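Side-chain contacts in 2-keto-3-deoxygluconate kinase (Thermotoga maritima, PDB 2AFB), which probably transfers a phosphate group from ATP to 2-keto-3-deoxygluconate, as a sugar kinase of the ribokinase-like pfkB family: residues A[147-152]-A[157-162]; A[173-178]-A[191-196]; A[238-243]-A[247-252]; A[269-274]-A[306-311]. One frame throughout, in Å; residues are numbered along the deposited sequence.

Interaction 1 (A[147-152]-A[157-162]); sequences ITPPLG and LILEDA
L159 is the one residue of helix segment 157-162 that touches T148 and P149, in the loop joining strand 139-145 to helix 155-169. Taken in order, L157 sits at the exposed flank of this helix, while I158 turns to F18 and W132, inside the fold. L159 comes next and makes the whole contact through a single branch, CD1, which lies against the rim of the proline ring, 3.9 Å from P149 CG and 4.0 Å from P149 CD. The same methyl is met by T148 CG2 at 4.1 Å, the two side chains running roughly perpendicular. With CG2 of T148 anti to the backbone N (OG1 chi1 -58°), the methyl faces the leucine, and OG1, on the other branch, bonds E47 OE2; threonine suits a place that needs both. Further along, D161 forms a salt bridge with R127, and the small A162 touches F142 and W132. The loop itself is tightened by L151 N bonding to T148 O at 3.0 Å. In this beta-to-alpha connection of the ribokinase-like fold, the contact between the two segments is carbon on carbon: with no hydrogen bond across it, it depends on shape and burial rather than direction.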
loop_
_atom_site.group_PDB
_atom_site.type_symbol
_atom_site.label_atom_id
_atom_site.label_comp_id
_atom_site.label_asym_id
_atom_site.label_seq_id
_atom_site.Cartn_x
_atom_site.Cartn_y
_atom_site.Cartn_z
ATOM N N ILE A 147 -24.180 20.190 -15.815
ATOM C CA ILE A 147 -24.340 18.958 -15.082
ATOM C C ILE A 147 -25.393 19.124 -13.993
ATOM O O ILE A 147 -26.111 18.178 -13.687
ATOM C CB ILE A 147 -23.003 18.527 -14.463
ATOM C CG1 ILE A 147 -22.154 17.851 -15.537
ATOM C CG2 ILE A 147 -23.213 17.550 -13.312
ATOM C CD1 ILE A 147 -20.712 17.981 -15.296
ATOM N N THR A 148 -25.502 20.315 -13.416
ATOM C CA THR A 148 -26.313 20.511 -12.208
ATOM C C THR A 148 -27.859 20.542 -12.325
ATOM O O THR A 148 -28.538 19.915 -11.555
ATOM C CB THR A 148 -25.812 21.761 -11.485
ATOM O OG1 THR A 148 -24.430 21.552 -11.198
ATOM C CG2 THR A 148 -26.538 21.935 -10.170
ATOM N N PRO A 149 -28.421 21.292 -13.283
ATOM C CA PRO A 149 -29.871 21.345 -13.341
ATOM C C PRO A 149 -30.557 19.972 -13.316
ATOM O O PRO A 149 -31.512 19.797 -12.574
ATOM C CB PRO A 149 -30.149 22.103 -14.657
ATOM C CG PRO A 149 -28.957 23.021 -14.800
ATOM C CD PRO A 149 -27.790 22.153 -14.302
ATOM N N PRO A 150 -30.078 19.004 -14.121
ATOM C CA PRO A 150 -30.789 17.732 -14.145
ATOM C C PRO A 150 -30.558 16.839 -12.939
ATOM O O PRO A 150 -31.115 15.762 -12.893
ATOM C CB PRO A 150 -30.254 17.052 -15.404
ATOM C CG PRO A 150 -28.942 17.689 -15.682
ATOM C CD PRO A 150 -28.875 18.987 -14.984
ATOM N N LEU A 151 -29.740 17.240 -11.969
ATOM C CA LEU A 151 -29.473 16.313 -10.847
ATOM C C LEU A 151 -30.661 16.097 -9.939
ATOM O O LEU A 151 -30.800 15.023 -9.366
ATOM C CB LEU A 151 -28.298 16.772 -10.004
ATOM C CG LEU A 151 -27.014 16.841 -10.802
ATOM C CD1 LEU A 151 -25.886 17.427 -9.965
ATOM C CD2 LEU A 151 -26.687 15.450 -11.357
ATOM N N GLY A 152 -31.502 17.095 -9.786
ATOM C CA GLY A 152 -32.674 16.956 -8.945
ATOM C C GLY A 152 -33.753 17.975 -9.187
ATOM O O GLY A 152 -33.598 18.920 -9.966
ATOM N N LEU A 157 -34.553 25.552 -10.343
ATOM C CA LEU A 157 -35.053 26.716 -9.659
ATOM C C LEU A 157 -34.001 27.334 -8.759
ATOM O O LEU A 157 -33.938 28.544 -8.647
ATOM C CB LEU A 157 -36.321 26.390 -8.871
ATOM C CG LEU A 157 -37.580 26.007 -9.654
ATOM C CD1 LEU A 157 -38.782 25.928 -8.707
ATOM C CD2 LEU A 157 -37.907 26.996 -10.779
ATOM N N ILE A 158 -33.209 26.509 -8.088
ATOM C CA ILE A 158 -32.107 27.007 -7.270
ATOM C C ILE A 158 -31.088 27.817 -8.103
ATOM O O ILE A 158 -30.607 28.869 -7.650
ATOM C CB ILE A 158 -31.371 25.877 -6.537
ATOM C CG1 ILE A 158 -32.306 25.229 -5.525
ATOM C CG2 ILE A 158 -30.128 26.444 -5.827
ATOM C CD1 ILE A 158 -31.875 23.888 -4.974
ATOM N N LEU A 159 -30.755 27.322 -9.300
ATOM C CA LEU A 159 -29.834 28.067 -10.182
ATOM C C LEU A 159 -30.430 29.360 -10.662
ATOM O O LEU A 159 -29.734 30.370 -10.746
ATOM C CB LEU A 159 -29.386 27.252 -11.396
ATOM C CG LEU A 159 -28.043 26.622 -11.086
ATOM C CD1 LEU A 159 -27.741 25.413 -12.008
ATOM C CD2 LEU A 159 -26.972 27.747 -11.155
ATOM N N GLU A 160 -31.718 29.316 -11.001
ATOM C CA GLU A 160 -32.402 30.519 -11.433
ATOM C C GLU A 160 -32.409 31.562 -10.342
ATOM O O GLU A 160 -32.242 32.751 -10.636
ATOM C CB GLU A 160 -33.830 30.224 -11.879
ATOM C CG GLU A 160 -34.390 31.347 -12.742
ATOM C CD GLU A 160 -35.750 31.034 -13.329
ATOM O OE1 GLU A 160 -36.215 31.845 -14.155
ATOM O OE2 GLU A 160 -36.350 29.999 -12.971
ATOM N N ASP A 161 -32.634 31.124 -9.101
ATOM C CA ASP A 161 -32.536 32.011 -7.920
ATOM C C ASP A 161 -31.167 32.664 -7.896
ATOM O O ASP A 161 -31.063 33.875 -7.765
ATOM C CB ASP A 161 -32.698 31.268 -6.588
ATOM C CG ASP A 161 -34.133 30.823 -6.301
ATOM O OD1 ASP A 161 -35.083 31.381 -6.887
ATOM O OD2 ASP A 161 -34.310 29.885 -5.485
ATOM N N ALA A 162 -30.117 31.852 -8.000
ATOM C CA ALA A 162 -28.736 32.382 -7.972
ATOM C C ALA A 162 -28.468 33.375 -9.104
ATOM O O ALA A 162 -27.793 34.391 -8.929
ATOM C CB ALA A 162 -27.687 31.225 -8.045
#

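Interaction 2 (A[173-178]-A[191-196]); sequences VSCDLN and KVMIPF
C175 and L177 receive the terminal methyl of M193, which was deposited as selenomethionine and reaches from helix 186-196 toward strand 172-176. The tight part is small: M193 CE lies 3.4 Å from C175 SG and 3.9 Å from L177 CD2, so one methyl fills the angle between a strand residue and the first residue of the loop beyond it. Cysteine suits the strand position because its short side chain, with SG anti to the backbone N (chi1 178°), leaves room for the incoming chain. Methionine suits the helix because it is long, unbranched and flexible; here it bends at both chi2 (-73°) and chi3 (-70°), which curls CE in from the helix. V213 of helix 207-214 touches both L177 and M193. Strand 172-176 and helix 186-196 belong, with strand 202-205, to a beta-alpha-beta crossover of the ribokinase-like fold, in which the helix packs on the parallel part of the mixed sheet. On the helix side turned from the strand the character changes: K191 is exposed and folds back to bond E187 O, and P195 is exposed too, at a kink where its nitrogen has no bond to the preceding turn. F196, although buried, carries its ring away from the strand toward E160 and L163, with V192 O 3.4 Å above one ring face, offset toward the rim.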
loop_
_atom_site.group_PDB
_atom_site.type_symbol
_atom_site.label_atom_id
_atom_site.label_comp_id
_atom_site.label_asym_id
_atom_site.label_seq_id
_atom_site.Cartn_x
_atom_site.Cartn_y
_atom_site.Cartn_z
ATOM N N VAL A 173 -21.050 36.125 -14.745
ATOM C CA VAL A 173 -21.566 34.778 -14.736
ATOM C C VAL A 173 -20.934 33.982 -15.878
ATOM O O VAL A 173 -21.008 34.380 -17.038
ATOM C CB VAL A 173 -23.106 34.747 -14.885
ATOM C CG1 VAL A 173 -23.609 33.359 -15.138
ATOM C CG2 VAL A 173 -23.793 35.347 -13.664
ATOM N N SER A 174 -20.307 32.855 -15.520
ATOM C CA SER A 174 -19.891 31.865 -16.482
ATOM C C SER A 174 -20.693 30.551 -16.333
ATOM O O SER A 174 -21.186 30.184 -15.250
ATOM C CB SER A 174 -18.380 31.598 -16.370
ATOM O OG SER A 174 -18.076 30.979 -15.146
ATOM N N CYS A 175 -20.771 29.841 -17.454
ATOM C CA CYS A 175 -21.368 28.520 -17.539
ATOM C C CYS A 175 -20.491 27.611 -18.405
ATOM O O CYS A 175 -20.174 27.959 -19.530
ATOM C CB CYS A 175 -22.753 28.613 -18.174
ATOM S SG CYS A 175 -23.628 27.034 -18.412
ATOM N N ASP A 176 -20.111 26.465 -17.875
ATOM C CA ASP A 176 -19.584 25.360 -18.687
ATOM C C ASP A 176 -20.753 24.411 -19.021
ATOM O O ASP A 176 -21.318 23.805 -18.137
ATOM C CB ASP A 176 -18.479 24.602 -17.909
ATOM C CG ASP A 176 -17.787 23.488 -18.741
ATOM O OD1 ASP A 176 -18.370 23.002 -19.764
ATOM O OD2 ASP A 176 -16.650 23.095 -18.339
ATOM N N LEU A 177 -21.090 24.288 -20.302
ATOM C CA LEU A 177 -22.276 23.588 -20.711
ATOM C C LEU A 177 -22.281 22.126 -20.273
ATOM O O LEU A 177 -23.328 21.618 -19.893
ATOM C CB LEU A 177 -22.484 23.680 -22.225
ATOM C CG LEU A 177 -22.728 25.045 -22.862
ATOM C CD1 LEU A 177 -22.901 24.808 -24.377
ATOM C CD2 LEU A 177 -23.961 25.704 -22.300
ATOM N N ASN A 178 -21.138 21.460 -20.303
ATOM C CA ASN A 178 -21.040 20.096 -19.766
ATOM C C ASN A 178 -22.244 19.178 -20.054
ATOM O O ASN A 178 -22.867 18.650 -19.117
ATOM C CB ASN A 178 -20.855 20.159 -18.237
ATOM C CG ASN A 178 -19.412 20.076 -17.809
ATOM O OD1 ASN A 178 -18.561 19.483 -18.486
ATOM N ND2 ASN A 178 -19.128 20.667 -16.664
ATOM N N LYS A 191 -34.235 22.840 -23.502
ATOM C CA LYS A 191 -35.407 23.506 -22.924
ATOM C C LYS A 191 -34.997 24.302 -21.667
ATOM O O LYS A 191 -35.487 25.390 -21.449
ATOM C CB LYS A 191 -36.551 22.509 -22.612
ATOM C CG LYS A 191 -37.788 22.578 -23.572
ATOM C CD LYS A 191 -37.656 21.729 -24.887
ATOM C CE LYS A 191 -36.823 22.418 -26.009
ATOM N NZ LYS A 191 -35.946 21.460 -26.778
ATOM N N VAL A 192 -34.078 23.755 -20.879
ATOM C CA VAL A 192 -33.633 24.343 -19.612
ATOM C C VAL A 192 -32.460 25.331 -19.740
ATOM O O VAL A 192 -32.419 26.380 -19.083
ATOM C CB VAL A 192 -33.203 23.204 -18.600
ATOM C CG1 VAL A 192 -32.585 23.791 -17.332
ATOM C CG2 VAL A 192 -34.428 22.322 -18.245
HETATM N N MSE A 193 -31.489 24.992 -20.568
HETATM C CA MSE A 193 -30.264 25.768 -20.603
HETATM C C MSE A 193 -30.347 27.028 -21.465
HETATM O O MSE A 193 -29.632 27.987 -21.229
HETATM C CB MSE A 193 -29.153 24.886 -21.103
HETATM C CG MSE A 193 -28.907 23.713 -20.166
HETATM SE SE MSE A 193 -27.998 24.331 -18.451
HETATM C CE MSE A 193 -26.124 24.793 -19.206
ATOM N N ILE A 194 -31.178 27.012 -22.492
ATOM C CA ILE A 194 -31.236 28.146 -23.408
ATOM C C ILE A 194 -31.736 29.353 -22.646
ATOM O O ILE A 194 -31.073 30.375 -22.672
ATOM C CB ILE A 194 -32.010 27.816 -24.714
ATOM C CG1 ILE A 194 -31.049 27.115 -25.661
ATOM C CG2 ILE A 194 -32.597 29.082 -25.385
ATOM C CD1 ILE A 194 -31.680 26.252 -26.735
ATOM N N PRO A 195 -32.849 29.226 -21.894
ATOM C CA PRO A 195 -33.228 30.361 -21.042
ATOM C C PRO A 195 -32.146 30.896 -20.110
ATOM O O PRO A 195 -32.049 32.084 -19.943
ATOM C CB PRO A 195 -34.425 29.826 -20.249
ATOM C CG PRO A 195 -35.055 28.863 -21.188
ATOM C CD PRO A 195 -33.829 28.135 -21.785
ATOM N N PHE A 196 -31.295 30.034 -19.558
ATOM C CA PHE A 196 -30.245 30.515 -18.667
ATOM C C PHE A 196 -29.185 31.347 -19.396
ATOM O O PHE A 196 -28.458 32.119 -18.774
ATOM C CB PHE A 196 -29.562 29.346 -17.948
ATOM C CG PHE A 196 -30.423 28.631 -16.929
ATOM C CD1 PHE A 196 -31.429 29.281 -16.208
ATOM C CD2 PHE A 196 -30.185 27.306 -16.652
ATOM C CE1 PHE A 196 -32.195 28.601 -15.257
ATOM C CE2 PHE A 196 -30.957 26.615 -15.703
ATOM C CZ PHE A 196 -31.952 27.264 -15.005
#

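Interaction 3 (A[238-243]-A[247-252]); sequences EEVTRK and KTVGIT
No ring, amide or other flat group lies at the meeting of V240 and T241 with V249; the surfaces that touch are the branched ends of three beta-branched side chains. A ring does stand beside them: F269 of strand 261-270 touches both E238 and T241 of the helix. The motif is a helix laid on a sheet and tightly connected to it, for helix 230-244 leads through only a few residues into strand 248-255, which lies back against it, as part of the alpha/beta layering of the ribokinase-like fold. V249 is the strand residue that makes the contact, its side chain directed at the helix. Its CG1 is anti to the backbone N (chi1 -177°), and this setting leaves CG2 as the branch that does the touching. V240 answers with its own CG2, methyl to methyl at 3.7 Å, the two valines meeting at a slant. Beta-branched valine suits the strand at V249; at V240 it is the small apolar bulk that fits between helix and sheet, with CA atoms of T241 and V249 only 7.6 Å apart. V240 also touches I210 and L214 of helix 207-214 and I216, apolar neighbours that suit a buried valine. T241 is partly exposed. Its hydroxyl is bonded to A237 O, one turn back in its own helix, a common way for a helical threonine to satisfy its oxygen against an apolar neighbour. With that bond made, T241 OG1 also lies 3.5 Å from V249 CG2, a van der Waals contact.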
loop_
_atom_site.group_PDB
_atom_site.type_symbol
_atom_site.label_atom_id
_atom_site.label_comp_id
_atom_site.label_asym_id
_atom_site.label_seq_id
_atom_site.Cartn_x
_atom_site.Cartn_y
_atom_site.Cartn_z
ATOM N N GLU A 238 -18.530 32.821 -33.250
ATOM C CA GLU A 238 -19.229 33.979 -33.727
ATOM C C GLU A 238 -20.709 33.766 -33.661
ATOM O O GLU A 238 -21.436 34.634 -33.181
ATOM C CB GLU A 238 -18.896 34.300 -35.179
ATOM C CG GLU A 238 -17.480 34.673 -35.418
ATOM C CD GLU A 238 -17.246 35.172 -36.813
ATOM O OE1 GLU A 238 -17.842 36.208 -37.154
ATOM O OE2 GLU A 238 -16.454 34.541 -37.547
ATOM N N GLU A 239 -21.162 32.633 -34.193
ATOM C CA GLU A 239 -22.584 32.311 -34.179
ATOM C C GLU A 239 -23.143 32.336 -32.748
ATOM O O GLU A 239 -24.158 32.997 -32.515
ATOM C CB GLU A 239 -22.864 30.969 -34.884
ATOM C CG GLU A 239 -22.657 31.087 -36.390
ATOM C CD GLU A 239 -23.126 29.865 -37.227
ATOM O OE1 GLU A 239 -23.692 28.888 -36.647
ATOM O OE2 GLU A 239 -22.935 29.920 -38.489
ATOM N N VAL A 240 -22.495 31.657 -31.790
ATOM C CA VAL A 240 -23.011 31.674 -30.400
ATOM C C VAL A 240 -22.943 33.088 -29.830
ATOM O O VAL A 240 -23.825 33.508 -29.088
ATOM C CB VAL A 240 -22.314 30.653 -29.424
ATOM C CG1 VAL A 240 -22.352 29.247 -29.990
ATOM C CG2 VAL A 240 -20.890 31.038 -29.124
ATOM N N THR A 241 -21.914 33.842 -30.221
ATOM C CA THR A 241 -21.737 35.196 -29.720
ATOM C C THR A 241 -22.825 36.127 -30.242
ATOM O O THR A 241 -23.310 36.978 -29.496
ATOM C CB THR A 241 -20.317 35.738 -30.054
ATOM O OG1 THR A 241 -19.337 35.068 -29.235
ATOM C CG2 THR A 241 -20.239 37.209 -29.781
ATOM N N ARG A 242 -23.209 35.970 -31.507
ATOM C CA ARG A 242 -24.275 36.772 -32.113
ATOM C C ARG A 242 -25.665 36.492 -31.575
ATOM O O ARG A 242 -26.527 37.419 -31.525
ATOM C CB ARG A 242 -24.315 36.548 -33.621
ATOM C CG ARG A 242 -23.279 37.334 -34.386
ATOM N N LYS A 243 -25.908 35.223 -31.230
ATOM C CA LYS A 243 -27.184 34.809 -30.649
ATOM C C LYS A 243 -27.282 35.233 -29.185
ATOM O O LYS A 243 -28.322 35.720 -28.791
ATOM C CB LYS A 243 -27.439 33.296 -30.798
ATOM N N LYS A 247 -19.565 37.792 -23.700
ATOM C CA LYS A 247 -18.333 38.584 -23.705
ATOM C C LYS A 247 -17.151 37.692 -24.157
ATOM O O LYS A 247 -16.200 38.160 -24.770
ATOM C CB LYS A 247 -18.083 39.132 -22.288
ATOM C CG LYS A 247 -16.862 40.005 -22.146
ATOM N N THR A 248 -17.229 36.401 -23.828
ATOM C CA THR A 248 -16.137 35.455 -24.043
ATOM C C THR A 248 -16.688 34.061 -24.323
ATOM O O THR A 248 -17.670 33.601 -23.703
ATOM C CB THR A 248 -15.208 35.391 -22.769
ATOM O OG1 THR A 248 -14.739 36.696 -22.483
ATOM C CG2 THR A 248 -13.975 34.466 -22.945
ATOM N N VAL A 249 -16.051 33.392 -25.275
ATOM C CA VAL A 249 -16.300 31.997 -25.509
ATOM C C VAL A 249 -14.979 31.280 -25.428
ATOM O O VAL A 249 -14.066 31.593 -26.168
ATOM C CB VAL A 249 -16.934 31.741 -26.905
ATOM C CG1 VAL A 249 -17.258 30.277 -27.085
ATOM C CG2 VAL A 249 -18.223 32.582 -27.078
ATOM N N GLY A 250 -14.911 30.300 -24.530
ATOM C CA GLY A 250 -13.749 29.403 -24.383
ATOM C C GLY A 250 -14.167 28.004 -24.764
ATOM O O GLY A 250 -15.168 27.509 -24.259
ATOM N N ILE A 251 -13.407 27.376 -25.661
ATOM C CA ILE A 251 -13.749 26.077 -26.206
ATOM C C ILE A 251 -12.548 25.173 -26.164
ATOM O O ILE A 251 -11.454 25.560 -26.601
ATOM C CB ILE A 251 -14.231 26.153 -27.691
ATOM C CG1 ILE A 251 -15.600 26.796 -27.798
ATOM C CG2 ILE A 251 -14.332 24.779 -28.295
ATOM C CD1 ILE A 251 -15.952 27.217 -29.211
ATOM N N THR A 252 -12.769 23.966 -25.657
ATOM C CA THR A 252 -11.712 22.974 -25.487
ATOM C C THR A 252 -11.666 22.094 -26.732
ATOM O O THR A 252 -12.674 21.808 -27.344
ATOM C CB THR A 252 -11.912 22.108 -24.258
ATOM O OG1 THR A 252 -13.216 21.505 -24.277
ATOM C CG2 THR A 252 -11.781 22.904 -22.990
#

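Interaction 4 (A[269-274]-A[306-311]); sequences FENGQP and FDSQKK
E270 grips S308 and K311 with different oxygens of one carboxylate. S308 OG donates to E270 OE2 at 2.6 Å, on the anti lone pair, while K311 NZ forms a salt bridge with E270 OE1 at 3.1 Å, on the syn side. T248 OG1 also bonds OE1, and S302 OG bonds K311 NZ, so charge and hydroxyls are shared in a network that probably steadies the buried carboxylate as an anion. A lysine is long enough to span the gap: its extended chain crosses the glutamate at about a right angle, bringing K311 CE within 3.2 Å of E270 OE2. Were E270 an alanine, the K311 ammonium would probably lose its countercharge here and S308 OG its acceptor. Farther out, a water donates to both N271 OD1 (2.8 Å) and S308 OG (2.7 Å). N271 and G272 form the middle of a type I' turn, whose positive phi angles suit asparagine and glycine. D307 is the N-cap of the helix, its OD1 accepting from K310 N at 2.9 Å. The contact thus ties the hairpin of strands 261-270 and 273-283 to the start of helix 308-322, while F269 packs on helix 230-244.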
loop_
_atom_site.group_PDB
_atom_site.type_symbol
_atom_site.label_atom_id
_atom_site.label_comp_id
_atom_site.label_asym_id
_atom_site.label_seq_id
_atom_site.Cartn_x
_atom_site.Cartn_y
_atom_site.Cartn_z
ATOM N N PHE A 269 -12.360 33.019 -27.609
ATOM C CA PHE A 269 -12.916 33.991 -28.580
ATOM C C PHE A 269 -13.455 35.204 -27.836
ATOM O O PHE A 269 -14.362 35.079 -27.029
ATOM C CB PHE A 269 -14.035 33.338 -29.393
ATOM C CG PHE A 269 -14.635 34.219 -30.475
ATOM C CD1 PHE A 269 -15.699 35.059 -30.197
ATOM C CD2 PHE A 269 -14.164 34.152 -31.779
ATOM C CE1 PHE A 269 -16.282 35.843 -31.220
ATOM C CE2 PHE A 269 -14.707 34.923 -32.791
ATOM C CZ PHE A 269 -15.755 35.799 -32.502
ATOM N N GLU A 270 -12.869 36.365 -28.083
ATOM C CA GLU A 270 -13.366 37.607 -27.509
ATOM C C GLU A 270 -12.972 38.770 -28.407
ATOM O O GLU A 270 -12.101 38.623 -29.265
ATOM C CB GLU A 270 -12.972 37.789 -26.020
ATOM C CG GLU A 270 -11.526 37.651 -25.678
ATOM C CD GLU A 270 -11.212 37.669 -24.136
ATOM O OE1 GLU A 270 -11.998 37.160 -23.293
ATOM O OE2 GLU A 270 -10.131 38.184 -23.770
ATOM N N ASN A 271 -13.662 39.890 -28.227
ATOM C CA ASN A 271 -13.564 41.076 -29.091
ATOM C C ASN A 271 -13.632 40.724 -30.564
ATOM O O ASN A 271 -12.906 41.289 -31.370
ATOM C CB ASN A 271 -12.289 41.889 -28.800
ATOM C CG ASN A 271 -12.110 42.194 -27.300
ATOM O OD1 ASN A 271 -11.134 41.757 -26.663
ATOM N ND2 ASN A 271 -13.070 42.915 -26.730
ATOM N N GLY A 272 -14.493 39.767 -30.893
ATOM C CA GLY A 272 -14.725 39.353 -32.273
ATOM C C GLY A 272 -13.676 38.461 -32.888
ATOM O O GLY A 272 -13.715 38.221 -34.102
ATOM N N GLN A 273 -12.766 37.927 -32.067
ATOM C CA GLN A 273 -11.569 37.279 -32.617
ATOM C C GLN A 273 -11.184 36.023 -31.912
ATOM O O GLN A 273 -11.169 35.970 -30.674
ATOM C CB GLN A 273 -10.369 38.224 -32.596
ATOM C CG GLN A 273 -10.565 39.510 -33.393
ATOM C CD GLN A 273 -10.654 39.277 -34.903
ATOM O OE1 GLN A 273 -9.964 38.410 -35.461
ATOM N NE2 GLN A 273 -11.501 40.060 -35.571
ATOM N N PRO A 274 -10.814 35.006 -32.694
ATOM C CA PRO A 274 -10.384 33.760 -32.060
ATOM C C PRO A 274 -8.889 33.806 -31.731
ATOM O O PRO A 274 -8.136 34.503 -32.382
ATOM C CB PRO A 274 -10.673 32.708 -33.130
ATOM C CG PRO A 274 -10.422 33.457 -34.456
ATOM C CD PRO A 274 -10.710 34.936 -34.162
ATOM N N PHE A 306 -6.012 39.458 -18.327
ATOM C CA PHE A 306 -4.997 38.895 -19.243
ATOM C C PHE A 306 -5.434 39.306 -20.621
ATOM O O PHE A 306 -6.633 39.402 -20.848
ATOM C CB PHE A 306 -4.943 37.353 -19.240
ATOM C CG PHE A 306 -4.234 36.737 -18.059
ATOM C CD1 PHE A 306 -3.568 37.502 -17.115
ATOM C CD2 PHE A 306 -4.258 35.349 -17.898
ATOM C CE1 PHE A 306 -2.919 36.867 -16.012
ATOM C CE2 PHE A 306 -3.633 34.721 -16.813
ATOM C CZ PHE A 306 -2.953 35.456 -15.875
ATOM N N ASP A 307 -4.502 39.558 -21.539
ATOM C CA ASP A 307 -4.928 39.706 -22.924
ATOM C C ASP A 307 -5.468 38.374 -23.443
ATOM O O ASP A 307 -5.255 37.320 -22.840
ATOM C CB ASP A 307 -3.875 40.371 -23.848
ATOM C CG ASP A 307 -2.657 39.521 -24.114
ATOM O OD1 ASP A 307 -2.776 38.373 -24.570
ATOM O OD2 ASP A 307 -1.542 40.037 -23.920
ATOM N N SER A 308 -6.179 38.437 -24.556
ATOM C CA SER A 308 -6.918 37.295 -25.063
ATOM C C SER A 308 -6.033 36.133 -25.448
ATOM O O SER A 308 -6.356 34.992 -25.138
ATOM C CB SER A 308 -7.754 37.712 -26.265
ATOM O OG SER A 308 -8.716 38.663 -25.878
ATOM N N GLN A 309 -4.902 36.421 -26.083
ATOM C CA GLN A 309 -3.968 35.354 -26.423
ATOM C C GLN A 309 -3.413 34.716 -25.148
ATOM O O GLN A 309 -3.369 33.476 -25.026
ATOM C CB GLN A 309 -2.842 35.833 -27.360
ATOM C CG GLN A 309 -2.066 34.696 -28.029
ATOM C CD GLN A 309 -2.960 33.752 -28.894
ATOM O OE1 GLN A 309 -3.768 34.214 -29.690
ATOM N NE2 GLN A 309 -2.799 32.434 -28.714
ATOM N N LYS A 310 -3.051 35.543 -24.174
ATOM C CA LYS A 310 -2.507 35.013 -22.936
ATOM C C LYS A 310 -3.534 34.222 -22.182
ATOM O O LYS A 310 -3.207 33.226 -21.541
ATOM C CB LYS A 310 -1.873 36.106 -22.049
ATOM C CG LYS A 310 -1.544 35.593 -20.652
ATOM C CD LYS A 310 -0.868 36.608 -19.788
ATOM C CE LYS A 310 0.196 35.971 -18.855
ATOM N NZ LYS A 310 -0.313 35.524 -17.604
ATOM N N LYS A 311 -4.794 34.622 -22.252
ATOM C CA LYS A 311 -5.844 33.812 -21.651
ATOM C C LYS A 311 -5.871 32.396 -22.223
ATOM O O LYS A 311 -6.141 31.443 -21.506
ATOM C CB LYS A 311 -7.238 34.388 -21.911
ATOM C CG LYS A 311 -7.642 35.469 -21.000
ATOM C CD LYS A 311 -9.088 35.891 -21.253
ATOM C CE LYS A 311 -9.280 37.343 -20.834
ATOM N NZ LYS A 311 -10.687 37.596 -20.511
HETATM O O HOH W 1 -9.091 40.404 -27.973
#

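Overall arrangement
Interactions 1, 2 and 3 are buried and mainly apolar, each turning on one methyl, though the partly exposed T241 lends a hydroxyl to interaction 3; interaction 4, farthest from the chain's centre and partly exposed, is polar and charged. Interactions 1 and 2 adjoin: P149 CG lies 4.0 Å from M193 SE, so the loop after strand 139-145 packs on helix 186-196 as well as on its own helix. Interactions 2, 3 and 4 all reach the nine-stranded sheet, the last two through adjacent antiparallel strands, where V249 O and F269 N lie 2.6 Å apart, a probable hydrogen bond. Among the four contacts themselves, a salt bridge occurs only in interaction 4, at the hairpin where the sheet ends within this chain.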